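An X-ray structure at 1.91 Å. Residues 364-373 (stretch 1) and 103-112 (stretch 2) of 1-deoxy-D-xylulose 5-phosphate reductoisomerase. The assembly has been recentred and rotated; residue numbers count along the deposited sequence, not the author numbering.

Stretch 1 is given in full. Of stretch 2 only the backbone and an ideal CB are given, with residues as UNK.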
# COMPACT_ATOMS: atom_id res chain seq x y z
N SER B 364 26.20 -4.43 -25.39
CA SER B 364 25.83 -5.84 -25.42
C SER B 364 26.33 -6.49 -24.13
O SER B 364 27.13 -5.89 -23.40
CB SER B 364 26.50 -6.54 -26.60
OG SER B 364 27.90 -6.66 -26.38
N LEU B 365 25.87 -7.70 -23.84
CA LEU B 365 26.32 -8.39 -22.64
C LEU B 365 27.82 -8.63 -22.72
O LEU B 365 28.52 -8.65 -21.70
CB LEU B 365 25.59 -9.73 -22.46
CG LEU B 365 24.13 -9.68 -21.98
CD1 LEU B 365 23.61 -11.10 -21.79
CD2 LEU B 365 24.05 -8.89 -20.67
N GLU B 366 28.33 -8.80 -23.94
CA GLU B 366 29.76 -9.03 -24.12
C GLU B 366 30.55 -7.84 -23.56
O GLU B 366 31.61 -8.03 -22.95
CB GLU B 366 30.08 -9.24 -25.60
CG GLU B 366 29.54 -10.54 -26.17
CD GLU B 366 28.04 -10.71 -25.94
OE1 GLU B 366 27.24 -9.88 -26.44
OE2 GLU B 366 27.65 -11.69 -25.26
N ASP B 367 30.04 -6.63 -23.75
CA ASP B 367 30.70 -5.43 -23.23
C ASP B 367 30.64 -5.43 -21.70
O ASP B 367 31.60 -5.05 -21.03
CB ASP B 367 30.04 -4.15 -23.75
CG ASP B 367 30.25 -3.93 -25.24
OD1 ASP B 367 31.23 -4.46 -25.80
OD2 ASP B 367 29.44 -3.21 -25.85
N VAL B 368 29.50 -5.84 -21.15
CA VAL B 368 29.34 -5.89 -19.70
C VAL B 368 30.38 -6.81 -19.08
O VAL B 368 31.05 -6.44 -18.12
CB VAL B 368 27.92 -6.36 -19.32
CG1 VAL B 368 27.79 -6.50 -17.80
CG2 VAL B 368 26.89 -5.37 -19.85
N PHE B 369 30.51 -8.02 -19.62
CA PHE B 369 31.48 -8.97 -19.11
C PHE B 369 32.89 -8.38 -19.16
O PHE B 369 33.67 -8.54 -18.23
CB PHE B 369 31.45 -10.25 -19.94
CG PHE B 369 30.18 -11.03 -19.80
CD1 PHE B 369 29.55 -11.56 -20.92
CD2 PHE B 369 29.62 -11.25 -18.55
CE1 PHE B 369 28.37 -12.30 -20.79
CE2 PHE B 369 28.45 -11.98 -18.41
CZ PHE B 369 27.83 -12.51 -19.53
N ALA B 370 33.20 -7.70 -20.26
CA ALA B 370 34.52 -7.09 -20.41
C ALA B 370 34.73 -6.01 -19.35
O ALA B 370 35.80 -5.91 -18.75
CB ALA B 370 34.67 -6.50 -21.81
N ILE B 371 33.70 -5.20 -19.13
CA ILE B 371 33.78 -4.13 -18.14
C ILE B 371 33.94 -4.73 -16.75
O ILE B 371 34.74 -4.26 -15.95
CB ILE B 371 32.51 -3.27 -18.17
CG1 ILE B 371 32.45 -2.52 -19.49
CG2 ILE B 371 32.48 -2.32 -16.98
CD1 ILE B 371 31.16 -1.77 -19.71
N ASP B 372 33.17 -5.78 -16.46
CA ASP B 372 33.25 -6.44 -15.16
C ASP B 372 34.67 -6.96 -14.95
O ASP B 372 35.27 -6.76 -13.89
CB ASP B 372 32.27 -7.60 -15.08
CG ASP B 372 32.18 -8.20 -13.68
OD1 ASP B 372 31.46 -7.63 -12.84
OD2 ASP B 372 32.84 -9.23 -13.42
N ASN B 373 35.19 -7.64 -15.97
CA ASN B 373 36.53 -8.22 -15.92
C ASN B 373 37.60 -7.16 -15.67
O ASN B 373 38.43 -7.31 -14.77
CB ASN B 373 36.84 -8.94 -17.23
CG ASN B 373 38.31 -9.33 -17.35
OD1 ASN B 373 38.81 -10.14 -16.58
ND2 ASN B 373 39.00 -8.75 -18.33
N UNK B 103 25.00 -13.77 -9.97
CA UNK B 103 26.24 -13.38 -10.60
C UNK B 103 26.13 -13.10 -12.09
O UNK B 103 25.06 -13.23 -12.68
CB UNK B 103 27.28 -14.47 -10.37
N UNK B 104 27.25 -12.70 -12.69
CA UNK B 104 27.26 -12.42 -14.12
C UNK B 104 26.98 -13.70 -14.88
O UNK B 104 26.60 -13.67 -16.04
CB UNK B 104 28.59 -11.81 -14.56
N UNK B 105 27.15 -14.84 -14.21
CA UNK B 105 26.91 -16.14 -14.83
C UNK B 105 25.43 -16.35 -15.16
O UNK B 105 25.08 -17.28 -15.88
CB UNK B 105 27.40 -17.26 -13.91
N UNK B 106 24.58 -15.48 -14.65
CA UNK B 106 23.16 -15.61 -14.92
C UNK B 106 22.65 -14.64 -15.96
O UNK B 106 21.50 -14.74 -16.39
CB UNK B 106 22.37 -15.42 -13.62
N UNK B 107 23.50 -13.70 -16.37
CA UNK B 107 23.11 -12.69 -17.35
C UNK B 107 22.60 -13.24 -18.69
O UNK B 107 21.53 -12.85 -19.17
CB UNK B 107 24.31 -11.78 -17.62
N UNK B 108 23.37 -14.14 -19.29
CA UNK B 108 23.01 -14.73 -20.58
C UNK B 108 21.65 -15.42 -20.60
O UNK B 108 20.85 -15.18 -21.51
CB UNK B 108 24.08 -15.74 -20.99
N UNK B 109 21.39 -16.28 -19.62
CA UNK B 109 20.11 -16.99 -19.57
C UNK B 109 18.98 -16.02 -19.26
O UNK B 109 17.88 -16.15 -19.81
CB UNK B 109 20.15 -18.11 -18.53
N UNK B 110 19.24 -15.06 -18.38
CA UNK B 110 18.24 -14.08 -18.00
C UNK B 110 17.82 -13.27 -19.23
O UNK B 110 16.63 -13.09 -19.49
CB UNK B 110 18.77 -13.16 -16.90
N UNK B 111 18.80 -12.78 -19.98
CA UNK B 111 18.50 -12.00 -21.17
C UNK B 111 17.74 -12.87 -22.18
O UNK B 111 16.79 -12.41 -22.80
CB UNK B 111 19.78 -11.44 -21.79
N UNK B 112 18.18 -14.11 -22.34
CA UNK B 112 17.53 -15.02 -23.27
C UNK B 112 16.05 -15.17 -22.93
O UNK B 112 15.19 -15.08 -23.80
CB UNK B 112 18.22 -16.38 -23.25

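The helix that begins at Leu365 runs roughly antiparallel to the one that begins at position 107, with 155° between their directions.

Position 103 lies beyond reach of stretch 1, but its phi of 80° by itself favours glycine, and Gly103 is the deposited residue.

Position 104 points its CB toward stretch 1, 3.9 Å from Phe369 CE2 and 5.1 Å from Asp372 OD2. A compact side chain suits this site, either apolar against the ring or mildly polar beside the carboxylate; alanine, serine, cysteine or threonine would all be reasonable. The residue is Cys104. With chi1 in m, its SG comes to 3.8 Å from Asp372 OD1, a contact rather than a hydrogen bond, while its CB packs against Phe369. Its backbone O lies at the edge of that ring, 3.4 Å from Phe369 CE2.

Positions 105 and 106 direct CB away from stretch 1, which therefore imposes little choice. They are Ala105 and Gly106.

At position 107 CB again points toward stretch 1, 4.1 Å from Phe369 CZ and 4.2 Å from Leu365 CD2. Such hydrocarbon surroundings call for an apolar side chain, with leucine, isoleucine, valine and methionine all plausible. Leu107 fills the site: its CD1 approaches Phe369 CE2 at 3.6 Å and Val368 CG1 at 4.0 Å, so one methyl touches two successive residues of the facing helix.

Position 108 points sideways, with CB 4.7 Å from Leu365 CD1. Farther along that side lies the carboxylate of Glu366, so a long side chain with a positive end, lysine or arginine, would suit, its aliphatic part covering Leu365. Lys108 does this. Its CD lies 3.9 Å from Leu365 CD1, its CE meets the edge of the Phe369 ring at 4.0 Å from CE1, and its NZ donates to Glu366 OE2 at 2.5 Å in a very short salt bridge. Although the CB of Glu366 points away, its chain folds back to bring the carboxylate within range.

Position 109 faces away and position 110 sideways, so stretch 1 sets no preference at either. Ala109 makes no contact with it; Thr110 turns its OG1 back to Gly106 O, a 2.7 Å hydrogen bond.

Position 111 points toward stretch 1, its CB 3.8 Å from Leu365 CD1, and a branched or flexible apolar side chain would suit. Leu111 brings CD2 to 3.4 Å from Leu365 CD1.

Position 112 points sideways and stretch 1 sets no preference; it is Ala112.

Stretch 2 103-112: GCAGLKATLA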
# COMPACT_ATOMS: atom_id res chain seq x y z
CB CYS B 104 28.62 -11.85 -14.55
SG CYS B 104 28.88 -10.13 -14.04
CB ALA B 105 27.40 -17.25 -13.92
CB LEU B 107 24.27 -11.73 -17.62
CG LEU B 107 24.69 -10.79 -16.47
CD1 LEU B 107 25.87 -9.95 -16.91
CD2 LEU B 107 23.52 -9.90 -16.07
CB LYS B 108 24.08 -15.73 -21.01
CG LYS B 108 25.31 -15.11 -21.62
CD LYS B 108 24.99 -14.52 -22.98
CE LYS B 108 26.25 -14.04 -23.68
NZ LYS B 108 25.94 -13.54 -25.05
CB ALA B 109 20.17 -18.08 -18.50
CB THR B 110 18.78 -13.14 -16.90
OG1 THR B 110 19.07 -13.91 -15.73
CG2 THR B 110 17.76 -12.08 -16.54
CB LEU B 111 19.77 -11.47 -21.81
CG LEU B 111 19.56 -10.69 -23.11
CD1 LEU B 111 18.48 -9.64 -22.92
CD2 LEU B 111 20.88 -10.05 -23.54
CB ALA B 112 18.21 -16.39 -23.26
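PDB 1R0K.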